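Local coordinates for protein AvrRxo1-ORF1 (Xanthomonas oryzae pv. oryzicola, PDB 4Z8T) that is a type III effector with a polynucleotide kinase-like domain, related to zeta toxins, which probably phosphorylates a small-molecule or nucleotide substrate and is bound by its partner AvrRxo1-ORF2, at residues P34-L39 with H127-F132; H40-D45 with K113-A118; D105-S110 with S131-R136; R136-L141 with V156-S161; R199-E202 with P206-P209. One frame throughout, in Å; residues are numbered along the deposited sequence.

How the interactions relate
Interactions 1 and 3 are buried, whereas interactions 2, 4 and 5 lie at the surface. Helix 34-60 supplies one side of interactions 1 and 2, and helix 123-141 takes part in interactions 1, 3 and 4, so the first three bind these two helices and the chain around helix 108-113 into one cluster. Their chemistry differs: interaction 1 is a two-bond salt bridge, interaction 2 a single-bond one, and interaction 3 apolar packing on a phenylalanine ring. Interactions 4 and 5 lie near the probable P-loop, each with a bound sulfate; interaction 4 is a long, water-bridged salt bridge, interaction 5 an arginine-carbonyl bond with arginine-proline packing.

Interaction 1: P34-L39 with H127-F132; sequences PERRKL and HSESSF
Arg36 of helix 34-60 and Glu129 of helix 123-141 form a buried, side-on salt bridge between two helices of a fold that is probably of the P-loop kinase, zeta-toxin-like type. The grip uses two nitrogens, one for each carboxylate oxygen: Arg36 NE gives its hydrogen to Glu129 OE2 at 2.8 Å, and Arg36 NH2 gives one to Glu129 OE1 at 3.0 Å, both bonds being nearly straight. The guanidinium and carboxylate planes are only 24° apart, and both oxygens are met on their syn sides, which is how two flat, oppositely charged groups can pair along their edges. No other side chains join the two segments, whose backbones stay 10.4 Å apart between the CA atoms of Arg36 and Glu129. Two long residues suit that gap: Glu129 reaches out with an extended chain, while Arg36 bends at chi2 (67°) to present its NE edge.

Further partners fix both groups. Glu129 OE1 also bonds Thr6 OG1 and Glu129 OE2 bonds His40 NE2, so each buried oxygen has a second polar partner. Arg36 NH1 holds Ser114 OG, its NH2 also reaches Leu111 O, and Tyr10 makes a cation-pi contact with the arginine; the network thereby draws helix 6-10 and the end of helix 108-113 onto the pair. One turn along its own helix, Leu39 places CD2 over one guanidinium face, 3.6 Å above the plane. On the other helix Ser130 turns its hydroxyl back to the backbone, where Ser130 OG donates to His127 O at 2.8 Å.

Interaction 2: H40-D45 with K113-A118; sequences HEKLLD and KSETGA
Lys42 starts with CG trans to its backbone N (chi1 -176°) and runs out straight before turning at chi3 (77°), which brings its ammonium to the carboxylate of Glu115. Glu115 places CG beside its own N and continues extended, so the two side chains approach from opposite directions. Lys42 NZ donates to Glu115 OE2 at 2.7 Å, a salt bridge made on the anti lone pair, away from the other carboxylate oxygen. The lysine's last methylene lies close as well, with Lys42 CE 3.1 Å from Glu115 OE2. Long, flexible chains suit this surface site because the CA atoms of Lys42 and Glu115 remain 10.9 Å apart.

The glutamate is offered by a type I' beta turn from Lys113 to Thr116. Ser114 and Glu115 both have positive phi, and Ser114 is where the chain leaves helical geometry. Lys113 O accepts twice at the closing of this turn, from Thr116 N at 3.0 Å and, in the carbonyl plane, from Thr116 OG1 at 2.8 Å. Threonine thus reinforces the turn with its hydroxyl. Lys113 NZ stands 6.2 Å from Lys42 NZ without contact, a like-charge pair that the Glu115 carboxylate probably eases.

The bridge ties helix 34-60 to the loop that follows helix 108-113, while Leu43 packs on helix 108-113 and Leu44 on helix 123-141.

Interaction 3: D105-S110 with S131-R136; sequences DVFKSS and SFLADR
The apolar part of this contact centres on Phe107, whose ring lies against Leu133 and Ala134 of helix 123-141, where that helix meets helices 34-60 and 108-113 in a probably zeta-toxin-like kinase fold. Leu133 CB sits over one face in a CH-pi contact, 3.9 Å from the ring centroid and 14° off the ring normal. CB lies toward Phe107 CD2 and CE2, while the methyl Leu133 CD1 lies toward Phe107 CD1, at 4.0 Å, and CG. Beside it, Phe107 CE2 comes obliquely to Ala134, 3.8 Å from Ala134 N and 4.4 Å from Ala134 CB; the short methyl side chain allows the ring to settle close to the helix backbone. Val106 CG2 backs the opposite face, and Leu43 of helix 34-60 also packs on the phenylalanine, giving a flat aromatic residue apolar neighbours on both faces.

No hydrogen bond crosses between the two segments. The polar groups bond away from the ring: His127 ND1 and Ser130 OG bond the Lys108 ammonium, and Asp135 makes a salt bridge to Arg59 of AvrRxo1-ORF2. Within its own segment Lys108 NZ donates to Asp105 OD1 at 2.7 Å, nearly along the C-O axis.

Interaction 4: R136-L141 with V156-S161; sequences RFEGGL and VDKRLS. With SO4 (sulfate ion), chain C.
A probable P-loop (Walker A) site lies close by this contact, in which Glu138 on helix 123-141 faces Lys158 in segment 156-161, on the chain of strand 154-157; the lysine side chain is near, without touching, the probable Walker A loop, while Lys158 O accepts from Lys78 NZ. The direct pairing is loose: Glu138 OE1 and Lys158 NZ are 3.7 Å apart, a long salt bridge with no hydrogen bond between them. A water bridges them, 2.7 Å from Glu138 OE1 and accepting from Lys158 NZ at 2.9 Å. Tyr169 OH hydrogen-bonds both charged ends, so the phenol and the water each link the acid to the amine. Glu138 sends CG trans to the backbone N (chi1 -178°), and Lys158 is extended beyond CG; such lengths suit segments whose nearest CA atoms, those of Glu138 and Val156, are 8.9 Å apart.

Next along the chain, a sulfate probably taken from the crystallisation liquor is held by three donors. Ser161 N and Ser161 OG both bond sulfate O1, at 2.9 and 2.7 Å, and Arg159 NH1 bonds sulfate O2 at 2.9 Å from the edge of its guanidinium. Bending at chi3 (-66°) lets Arg159 fold round the anion. Asn73 and Thr74 accept from its other nitrogens, as does Ser98 of AvrRxo1-ORF2.

Strand 154-157 pairs through Val156 with parallel strand 66-71 at the edge of the sheet, while helix 163-176 supplies Tyr169 and Leu172, and Phe137 on helix 123-141 packs on helix 34-60.

Interaction 5: R199-E202 with P206-P209; sequences RKPE and PRPP. With SO4 (sulfate ion), chain E.
Pro201 and Arg207 meet with their side chains at about a right angle. Pro201 CB stands over the centre of the Arg207 guanidinium, 3.7 Å above its plane, and over the same face Pro201 CA is 3.5 Å from Arg207 NE. The bend at chi3 (-78°) turns the arginine's end across the proline, while its stem passes the backbone, Arg207 CD being 3.4 Å from Arg199 O. A water accepts from Arg207 NH2 and donates to Pro201 O, and His329 O and Leu332 O take Arg207 NH1.

Arg199 is turned differently, using its edge. Extended from CG to NE, it donates from NH1 to Pro206 O at 2.9 Å, straight (166°) and in the carbonyl plane on a lone pair. The same NH1 gives its other hydrogen to O4 of a sulfate at 2.9 Å, and Arg199 NH2 adds a weak bond to O1. Arginine suits this place because one flat group can hold a carbonyl and an anion together; the sulfate may mark an anion pocket near the probable P-loop.

Both segments belong to the loop between helices 189-198 and 210-222, with Pro209 at the N-cap position of the latter and helix 322-331 reached through His329.

Interaction 1: P34-L39 with H127-F132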
# COMPACT_ATOMS: atom_id res chain seq x y z
N PRO A 34 36.97 39.12 -4.94
CA PRO A 34 38.30 38.51 -4.80
C PRO A 34 38.45 37.63 -3.56
O PRO A 34 39.04 36.56 -3.67
CB PRO A 34 39.24 39.73 -4.71
CG PRO A 34 38.37 40.95 -4.93
CD PRO A 34 37.07 40.48 -5.49
N GLU A 35 37.94 38.07 -2.41
CA GLU A 35 38.06 37.25 -1.20
C GLU A 35 37.31 35.95 -1.37
O GLU A 35 37.76 34.89 -0.92
CB GLU A 35 37.52 37.98 0.03
CG GLU A 35 38.32 39.20 0.44
CD GLU A 35 37.85 40.46 -0.25
OE1 GLU A 35 37.16 40.37 -1.28
OE2 GLU A 35 38.19 41.56 0.25
N ARG A 36 36.15 36.02 -2.01
CA ARG A 36 35.33 34.82 -2.17
C ARG A 36 35.96 33.89 -3.19
O ARG A 36 35.93 32.67 -3.04
CB ARG A 36 33.90 35.17 -2.58
CG ARG A 36 32.90 34.07 -2.21
CD ARG A 36 32.76 33.94 -0.71
NE ARG A 36 31.73 32.97 -0.32
CZ ARG A 36 31.38 32.74 0.93
NH1 ARG A 36 31.99 33.42 1.90
NH2 ARG A 36 30.43 31.87 1.23
N ARG A 37 36.55 34.49 -4.22
CA ARG A 37 37.32 33.78 -5.23
C ARG A 37 38.43 32.99 -4.55
O ARG A 37 38.67 31.82 -4.88
CB ARG A 37 37.91 34.80 -6.21
CG ARG A 37 38.26 34.28 -7.58
CD ARG A 37 38.19 35.41 -8.62
NE ARG A 37 38.81 36.65 -8.19
CZ ARG A 37 38.30 37.86 -8.40
NH1 ARG A 37 37.16 38.00 -9.06
NH2 ARG A 37 38.94 38.94 -7.97
N LYS A 38 39.10 33.61 -3.59
CA LYS A 38 40.17 32.95 -2.85
C LYS A 38 39.66 31.78 -2.02
O LYS A 38 40.32 30.74 -1.95
CB LYS A 38 40.90 33.95 -1.95
CG LYS A 38 41.74 34.99 -2.68
CD LYS A 38 42.45 35.89 -1.67
CE LYS A 38 42.96 37.19 -2.29
NZ LYS A 38 44.14 37.01 -3.17
N LEU A 39 38.51 31.95 -1.39
CA LEU A 39 37.90 30.88 -0.60
C LEU A 39 37.56 29.70 -1.50
O LEU A 39 37.80 28.54 -1.13
CB LEU A 39 36.63 31.38 0.11
CG LEU A 39 35.87 30.34 0.94
CD1 LEU A 39 36.78 29.71 1.99
CD2 LEU A 39 34.65 30.98 1.60
N HIS A 127 23.68 27.05 -0.76
CA HIS A 127 23.51 25.90 -1.64
C HIS A 127 23.93 26.13 -3.10
O HIS A 127 24.64 25.29 -3.69
CB HIS A 127 22.08 25.34 -1.61
CG HIS A 127 21.89 24.19 -2.54
ND1 HIS A 127 22.42 22.94 -2.30
CD2 HIS A 127 21.25 24.10 -3.73
CE1 HIS A 127 22.11 22.13 -3.30
NE2 HIS A 127 21.40 22.81 -4.18
N SER A 128 23.49 27.24 -3.68
CA SER A 128 23.86 27.53 -5.06
C SER A 128 25.37 27.60 -5.22
O SER A 128 25.93 27.00 -6.14
CB SER A 128 23.23 28.85 -5.52
OG SER A 128 21.83 28.71 -5.65
N GLU A 129 26.01 28.33 -4.33
CA GLU A 129 27.47 28.41 -4.35
C GLU A 129 28.13 27.03 -4.20
O GLU A 129 29.12 26.72 -4.87
CB GLU A 129 27.95 29.37 -3.26
CG GLU A 129 29.43 29.68 -3.33
CD GLU A 129 29.85 30.61 -2.21
OE1 GLU A 129 29.11 30.70 -1.19
OE2 GLU A 129 30.92 31.24 -2.34
N SER A 130 27.59 26.19 -3.32
CA SER A 130 28.19 24.88 -3.08
C SER A 130 28.01 24.00 -4.31
O SER A 130 28.87 23.18 -4.63
CB SER A 130 27.61 24.21 -1.83
OG SER A 130 26.33 23.67 -2.08
N SER A 131 26.90 24.20 -5.01
CA SER A 131 26.62 23.43 -6.23
C SER A 131 27.58 23.84 -7.33
O SER A 131 28.13 23.00 -8.04
CB SER A 131 25.16 23.61 -6.66
OG SER A 131 24.86 22.82 -7.80
N PHE A 132 27.81 25.14 -7.44
CA PHE A 132 28.81 25.67 -8.36
C PHE A 132 30.19 25.08 -8.09
O PHE A 132 30.90 24.67 -9.02
CB PHE A 132 28.83 27.19 -8.29
CG PHE A 132 30.14 27.80 -8.68
CD1 PHE A 132 30.47 27.97 -10.01
CD2 PHE A 132 31.03 28.23 -7.71
CE1 PHE A 132 31.68 28.54 -10.37
CE2 PHE A 132 32.24 28.79 -8.06
CZ PHE A 132 32.56 28.95 -9.40

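Interaction 2: H40-D45 with K113-A118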
# COMPACT_ATOMS: atom_id res chain seq x y z
N HIS A 40 37.01 30.00 -2.67
CA HIS A 40 36.70 28.95 -3.64
C HIS A 40 37.94 28.15 -4.00
O HIS A 40 37.90 26.92 -4.04
CB HIS A 40 36.11 29.54 -4.92
CG HIS A 40 34.75 30.14 -4.73
ND1 HIS A 40 34.16 30.95 -5.68
CD2 HIS A 40 33.87 30.06 -3.70
CE1 HIS A 40 32.97 31.33 -5.25
NE2 HIS A 40 32.78 30.81 -4.05
N GLU A 41 39.03 28.86 -4.28
CA GLU A 41 40.26 28.20 -4.69
C GLU A 41 40.78 27.30 -3.58
O GLU A 41 41.26 26.19 -3.83
CB GLU A 41 41.31 29.25 -5.10
CG GLU A 41 40.91 30.02 -6.36
CD GLU A 41 41.65 31.34 -6.53
OE1 GLU A 41 42.52 31.68 -5.70
OE2 GLU A 41 41.35 32.05 -7.51
N LYS A 42 40.68 27.78 -2.34
CA LYS A 42 41.14 27.02 -1.20
C LYS A 42 40.31 25.75 -1.03
O LYS A 42 40.86 24.67 -0.83
CB LYS A 42 41.05 27.85 0.08
CG LYS A 42 41.61 27.12 1.28
CD LYS A 42 41.42 27.88 2.59
CE LYS A 42 39.99 27.76 3.10
NZ LYS A 42 39.89 28.17 4.54
N LEU A 43 39.00 25.88 -1.10
CA LEU A 43 38.13 24.72 -0.91
C LEU A 43 38.30 23.69 -2.02
O LEU A 43 38.26 22.48 -1.76
CB LEU A 43 36.67 25.14 -0.76
CG LEU A 43 36.42 26.07 0.43
CD1 LEU A 43 34.94 26.38 0.53
CD2 LEU A 43 36.91 25.46 1.71
N LEU A 44 38.49 24.16 -3.25
CA LEU A 44 38.68 23.24 -4.38
C LEU A 44 40.02 22.54 -4.27
O LEU A 44 40.13 21.35 -4.59
CB LEU A 44 38.56 23.96 -5.72
CG LEU A 44 37.14 24.39 -6.10
CD1 LEU A 44 37.12 25.29 -7.31
CD2 LEU A 44 36.27 23.15 -6.34
N ASP A 45 41.04 23.25 -3.80
CA ASP A 45 42.34 22.62 -3.60
C ASP A 45 42.25 21.51 -2.57
O ASP A 45 42.83 20.43 -2.74
CB ASP A 45 43.39 23.65 -3.15
CG ASP A 45 43.83 24.57 -4.27
OD1 ASP A 45 43.63 24.22 -5.45
OD2 ASP A 45 44.40 25.64 -3.96
N LYS A 113 30.54 29.06 7.22
CA LYS A 113 31.37 29.72 8.23
C LYS A 113 32.18 30.87 7.62
O LYS A 113 32.47 31.85 8.31
CB LYS A 113 32.26 28.72 9.00
CG LYS A 113 33.32 28.02 8.18
CD LYS A 113 34.18 27.04 9.02
CE LYS A 113 35.52 26.73 8.35
NZ LYS A 113 36.43 25.85 9.13
N SER A 114 32.54 30.75 6.34
CA SER A 114 33.25 31.83 5.63
C SER A 114 34.55 32.26 6.33
O SER A 114 34.91 33.45 6.33
CB SER A 114 32.32 33.04 5.44
OG SER A 114 31.22 32.72 4.60
N GLU A 115 35.24 31.28 6.91
CA GLU A 115 36.51 31.48 7.62
C GLU A 115 36.41 32.39 8.83
O GLU A 115 37.44 32.84 9.36
CB GLU A 115 37.60 31.99 6.67
CG GLU A 115 37.88 31.07 5.48
CD GLU A 115 38.98 31.59 4.59
OE1 GLU A 115 39.15 32.83 4.48
OE2 GLU A 115 39.70 30.76 4.00
N THR A 116 35.19 32.64 9.29
CA THR A 116 34.98 33.53 10.44
C THR A 116 35.01 32.81 11.78
O THR A 116 35.13 33.45 12.82
CB THR A 116 33.67 34.32 10.36
OG1 THR A 116 32.56 33.44 10.64
CG2 THR A 116 33.50 34.94 8.98
N GLY A 117 34.87 31.49 11.75
CA GLY A 117 34.89 30.70 12.97
C GLY A 117 33.54 30.26 13.49
O GLY A 117 33.46 29.49 14.46
N ALA A 118 32.47 30.74 12.85
CA ALA A 118 31.12 30.36 13.24
C ALA A 118 30.24 30.33 12.01
O ALA A 118 30.50 31.06 11.04
CB ALA A 118 30.56 31.33 14.27

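Interaction 3: D105-S110 with S131-R136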
# COMPACT_ATOMS: atom_id res chain seq x y z
N ASP A 105 27.10 19.18 -0.84
CA ASP A 105 27.04 19.33 0.61
C ASP A 105 28.39 19.37 1.33
O ASP A 105 28.46 19.90 2.44
CB ASP A 105 26.15 18.23 1.20
CG ASP A 105 24.73 18.31 0.71
OD1 ASP A 105 24.27 19.44 0.40
OD2 ASP A 105 24.07 17.26 0.62
N VAL A 106 29.44 18.83 0.72
CA VAL A 106 30.76 18.83 1.37
C VAL A 106 31.35 20.23 1.51
O VAL A 106 32.27 20.43 2.30
CB VAL A 106 31.81 17.92 0.67
CG1 VAL A 106 31.32 16.48 0.55
CG2 VAL A 106 32.19 18.50 -0.69
N PHE A 107 30.85 21.18 0.72
CA PHE A 107 31.38 22.55 0.75
C PHE A 107 30.58 23.46 1.67
O PHE A 107 31.01 24.59 1.94
CB PHE A 107 31.40 23.18 -0.64
CG PHE A 107 32.34 22.49 -1.60
CD1 PHE A 107 33.71 22.63 -1.46
CD2 PHE A 107 31.85 21.70 -2.64
CE1 PHE A 107 34.59 22.00 -2.33
CE2 PHE A 107 32.72 21.07 -3.52
CZ PHE A 107 34.09 21.22 -3.36
N LYS A 108 29.42 22.98 2.12
CA LYS A 108 28.45 23.85 2.78
C LYS A 108 28.91 24.41 4.11
O LYS A 108 28.70 25.59 4.39
CB LYS A 108 27.10 23.16 2.93
CG LYS A 108 26.29 23.14 1.65
CD LYS A 108 24.87 22.64 1.91
CE LYS A 108 23.99 22.86 0.70
NZ LYS A 108 24.47 22.02 -0.43
N SER A 109 29.52 23.58 4.94
CA SER A 109 29.97 24.03 6.25
C SER A 109 31.02 25.14 6.09
O SER A 109 30.93 26.19 6.75
CB SER A 109 30.55 22.87 7.05
OG SER A 109 31.01 23.33 8.31
N SER A 110 31.98 24.92 5.21
CA SER A 110 33.03 25.91 4.99
C SER A 110 32.46 27.21 4.44
O SER A 110 32.86 28.30 4.86
CB SER A 110 34.12 25.38 4.05
OG SER A 110 34.91 24.39 4.69
N SER A 131 26.90 24.20 -5.01
CA SER A 131 26.62 23.43 -6.23
C SER A 131 27.58 23.84 -7.33
O SER A 131 28.13 23.00 -8.04
CB SER A 131 25.16 23.61 -6.66
OG SER A 131 24.86 22.82 -7.80
N PHE A 132 27.81 25.14 -7.44
CA PHE A 132 28.81 25.67 -8.36
C PHE A 132 30.19 25.08 -8.09
O PHE A 132 30.90 24.67 -9.02
CB PHE A 132 28.83 27.19 -8.29
CG PHE A 132 30.14 27.80 -8.68
CD1 PHE A 132 30.47 27.97 -10.01
CD2 PHE A 132 31.03 28.23 -7.71
CE1 PHE A 132 31.68 28.54 -10.37
CE2 PHE A 132 32.24 28.79 -8.06
CZ PHE A 132 32.56 28.95 -9.40
N LEU A 133 30.59 25.02 -6.82
CA LEU A 133 31.88 24.43 -6.49
C LEU A 133 31.92 22.94 -6.81
O LEU A 133 32.94 22.44 -7.27
CB LEU A 133 32.23 24.66 -5.02
CG LEU A 133 32.59 26.09 -4.64
CD1 LEU A 133 33.08 26.14 -3.21
CD2 LEU A 133 33.66 26.67 -5.59
N ALA A 134 30.82 22.23 -6.57
CA ALA A 134 30.80 20.80 -6.85
C ALA A 134 30.97 20.54 -8.33
O ALA A 134 31.63 19.57 -8.74
CB ALA A 134 29.51 20.16 -6.34
N ASP A 135 30.39 21.41 -9.15
CA ASP A 135 30.47 21.24 -10.60
C ASP A 135 31.86 21.54 -11.11
O ASP A 135 32.36 20.87 -12.03
CB ASP A 135 29.43 22.12 -11.29
CG ASP A 135 28.03 21.65 -11.05
OD1 ASP A 135 27.84 20.47 -10.71
OD2 ASP A 135 27.09 22.47 -11.22
N ARG A 136 32.51 22.54 -10.53
CA ARG A 136 33.89 22.81 -10.88
C ARG A 136 34.78 21.66 -10.42
O ARG A 136 35.71 21.26 -11.12
CB ARG A 136 34.35 24.14 -10.27
CG ARG A 136 35.80 24.43 -10.53
CD ARG A 136 36.04 25.85 -11.04
NE ARG A 136 37.42 26.26 -10.77
CZ ARG A 136 38.48 25.78 -11.41
NH1 ARG A 136 39.69 26.20 -11.08
NH2 ARG A 136 38.34 24.89 -12.38

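Interaction 4: R136-L141 with V156-S161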
# COMPACT_ATOMS: atom_id res chain seq x y z
N ARG A 136 32.51 22.54 -10.53
CA ARG A 136 33.89 22.81 -10.88
C ARG A 136 34.78 21.66 -10.42
O ARG A 136 35.71 21.26 -11.12
CB ARG A 136 34.35 24.14 -10.27
CG ARG A 136 35.80 24.43 -10.53
CD ARG A 136 36.04 25.85 -11.04
NE ARG A 136 37.42 26.26 -10.77
CZ ARG A 136 38.48 25.78 -11.41
NH1 ARG A 136 39.69 26.20 -11.08
NH2 ARG A 136 38.34 24.89 -12.38
N PHE A 137 34.47 21.11 -9.24
CA PHE A 137 35.23 20.00 -8.68
C PHE A 137 35.09 18.78 -9.60
O PHE A 137 36.09 18.17 -9.99
CB PHE A 137 34.73 19.74 -7.25
CG PHE A 137 35.34 18.54 -6.57
CD1 PHE A 137 36.71 18.32 -6.58
CD2 PHE A 137 34.54 17.65 -5.88
CE1 PHE A 137 37.26 17.22 -5.93
CE2 PHE A 137 35.08 16.55 -5.23
CZ PHE A 137 36.44 16.34 -5.25
N GLU A 138 33.86 18.46 -9.97
CA GLU A 138 33.62 17.31 -10.84
C GLU A 138 34.25 17.51 -12.22
O GLU A 138 34.78 16.56 -12.81
CB GLU A 138 32.11 17.07 -10.98
CG GLU A 138 31.75 15.85 -11.84
CD GLU A 138 30.26 15.74 -12.08
OE1 GLU A 138 29.49 15.72 -11.09
OE2 GLU A 138 29.85 15.68 -13.27
N GLY A 139 34.20 18.73 -12.73
CA GLY A 139 34.80 19.03 -14.02
C GLY A 139 36.29 18.73 -14.08
O GLY A 139 36.78 18.17 -15.06
N GLY A 140 37.00 19.11 -13.02
CA GLY A 140 38.43 18.88 -12.94
C GLY A 140 38.77 17.42 -12.73
O GLY A 140 39.86 16.97 -13.08
N LEU A 141 37.83 16.67 -12.14
CA LEU A 141 38.05 15.25 -11.90
C LEU A 141 37.89 14.42 -13.16
O LEU A 141 38.42 13.31 -13.25
CB LEU A 141 37.08 14.72 -10.84
CG LEU A 141 37.39 15.13 -9.40
CD1 LEU A 141 36.31 14.63 -8.44
CD2 LEU A 141 38.74 14.58 -9.01
N VAL A 156 30.67 9.55 -6.58
CA VAL A 156 29.57 10.48 -6.74
C VAL A 156 28.53 10.11 -5.70
O VAL A 156 27.97 9.02 -5.71
CB VAL A 156 28.98 10.44 -8.16
CG1 VAL A 156 27.81 11.44 -8.28
CG2 VAL A 156 30.05 10.77 -9.18
N ASP A 157 28.31 11.05 -4.78
CA ASP A 157 27.48 10.86 -3.62
C ASP A 157 26.33 11.86 -3.73
O ASP A 157 26.39 12.94 -3.17
CB ASP A 157 28.34 11.19 -2.40
CG ASP A 157 27.64 10.95 -1.10
OD1 ASP A 157 26.57 10.30 -1.11
OD2 ASP A 157 28.17 11.40 -0.07
N LYS A 158 25.30 11.49 -4.49
CA LYS A 158 24.17 12.36 -4.79
C LYS A 158 22.95 11.48 -4.82
O LYS A 158 23.07 10.25 -4.88
CB LYS A 158 24.33 13.02 -6.16
CG LYS A 158 25.49 13.99 -6.30
CD LYS A 158 25.47 14.58 -7.70
CE LYS A 158 26.65 15.50 -7.93
NZ LYS A 158 26.42 16.33 -9.13
N ARG A 159 21.77 12.08 -4.80
CA ARG A 159 20.55 11.29 -4.85
C ARG A 159 20.47 10.45 -6.12
O ARG A 159 20.05 9.29 -6.08
CB ARG A 159 19.31 12.17 -4.72
CG ARG A 159 18.01 11.36 -4.60
CD ARG A 159 16.77 12.22 -4.37
NE ARG A 159 16.82 12.89 -3.07
CZ ARG A 159 17.21 14.15 -2.89
NH1 ARG A 159 17.59 14.88 -3.92
NH2 ARG A 159 17.24 14.66 -1.66
N LEU A 160 20.87 11.06 -7.25
CA LEU A 160 20.90 10.41 -8.56
C LEU A 160 19.55 9.79 -8.91
O LEU A 160 19.49 8.67 -9.44
CB LEU A 160 22.01 9.35 -8.64
CG LEU A 160 23.43 9.85 -8.36
CD1 LEU A 160 24.41 8.69 -8.24
CD2 LEU A 160 23.88 10.82 -9.45
N SER A 161 18.47 10.51 -8.64
CA SER A 161 17.16 9.91 -8.79
C SER A 161 16.77 9.75 -10.26
O SER A 161 16.38 8.65 -10.68
CB SER A 161 16.09 10.66 -7.97
OG SER A 161 15.94 12.02 -8.35
S SO4 C . 17.92 14.71 -7.63
O1 SO4 C . 18.29 13.31 -7.78
O2 SO4 C . 16.78 14.85 -6.73
O3 SO4 C . 17.55 15.26 -8.94
O4 SO4 C . 19.05 15.47 -7.10
O HOH W 1 28.82 17.92 -9.61

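Interaction 5: R199-E202 with P206-P209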
# COMPACT_ATOMS: atom_id res chain seq x y z
N ARG A 199 19.78 14.18 12.52
CA ARG A 199 21.00 14.89 12.13
C ARG A 199 21.08 16.19 12.91
O ARG A 199 20.16 16.99 12.87
CB ARG A 199 21.01 15.17 10.63
CG ARG A 199 21.19 13.91 9.82
CD ARG A 199 21.02 14.18 8.33
NE ARG A 199 21.42 13.00 7.58
CZ ARG A 199 21.49 12.95 6.25
NH1 ARG A 199 21.18 14.01 5.54
NH2 ARG A 199 21.87 11.82 5.67
N LYS A 200 22.18 16.39 13.63
CA LYS A 200 22.29 17.59 14.44
C LYS A 200 22.97 18.72 13.66
O LYS A 200 23.86 18.47 12.85
CB LYS A 200 23.00 17.26 15.75
CG LYS A 200 22.25 16.18 16.53
CD LYS A 200 22.79 15.99 17.94
CE LYS A 200 23.95 14.99 17.98
NZ LYS A 200 23.50 13.60 18.31
N PRO A 201 22.53 19.97 13.88
CA PRO A 201 23.04 21.13 13.14
C PRO A 201 24.54 21.33 13.32
O PRO A 201 25.18 21.96 12.47
CB PRO A 201 22.27 22.31 13.75
CG PRO A 201 21.04 21.70 14.33
CD PRO A 201 21.45 20.34 14.80
N GLU A 202 25.09 20.80 14.41
CA GLU A 202 26.53 20.84 14.64
C GLU A 202 27.26 19.82 13.76
O GLU A 202 28.50 19.81 13.69
CB GLU A 202 26.86 20.62 16.13
CG GLU A 202 26.06 19.51 16.83
CD GLU A 202 24.70 19.98 17.33
OE1 GLU A 202 24.19 21.00 16.82
OE2 GLU A 202 24.13 19.34 18.24
N PRO A 206 23.09 17.17 5.71
CA PRO A 206 22.01 18.13 5.46
C PRO A 206 20.71 17.82 6.19
O PRO A 206 20.37 16.65 6.42
CB PRO A 206 21.81 18.06 3.94
CG PRO A 206 22.41 16.77 3.52
CD PRO A 206 23.50 16.45 4.49
N ARG A 207 19.99 18.88 6.55
CA ARG A 207 18.68 18.79 7.18
C ARG A 207 17.63 19.48 6.32
O ARG A 207 17.22 20.60 6.61
CB ARG A 207 18.72 19.45 8.57
CG ARG A 207 19.68 18.77 9.54
CD ARG A 207 20.02 19.68 10.72
NE ARG A 207 21.01 20.69 10.36
CZ ARG A 207 20.75 22.00 10.32
NH1 ARG A 207 19.54 22.45 10.59
NH2 ARG A 207 21.71 22.86 9.99
N PRO A 208 17.19 18.82 5.25
CA PRO A 208 16.23 19.46 4.35
C PRO A 208 14.81 19.42 4.88
O PRO A 208 14.51 18.63 5.79
CB PRO A 208 16.32 18.59 3.08
CG PRO A 208 16.77 17.26 3.56
CD PRO A 208 17.68 17.53 4.72
N PRO A 209 13.94 20.27 4.32
CA PRO A 209 12.52 20.26 4.68
C PRO A 209 11.80 19.08 4.05
O PRO A 209 12.36 18.39 3.17
CB PRO A 209 12.01 21.58 4.10
CG PRO A 209 12.89 21.84 2.93
CD PRO A 209 14.26 21.34 3.36
S SO4 E . 22.27 12.42 2.18
O1 SO4 E . 23.47 12.19 2.99
O2 SO4 E . 21.54 11.16 2.11
O3 SO4 E . 22.70 12.81 0.84
O4 SO4 E . 21.46 13.51 2.73
O HOH W 2 24.43 22.58 10.06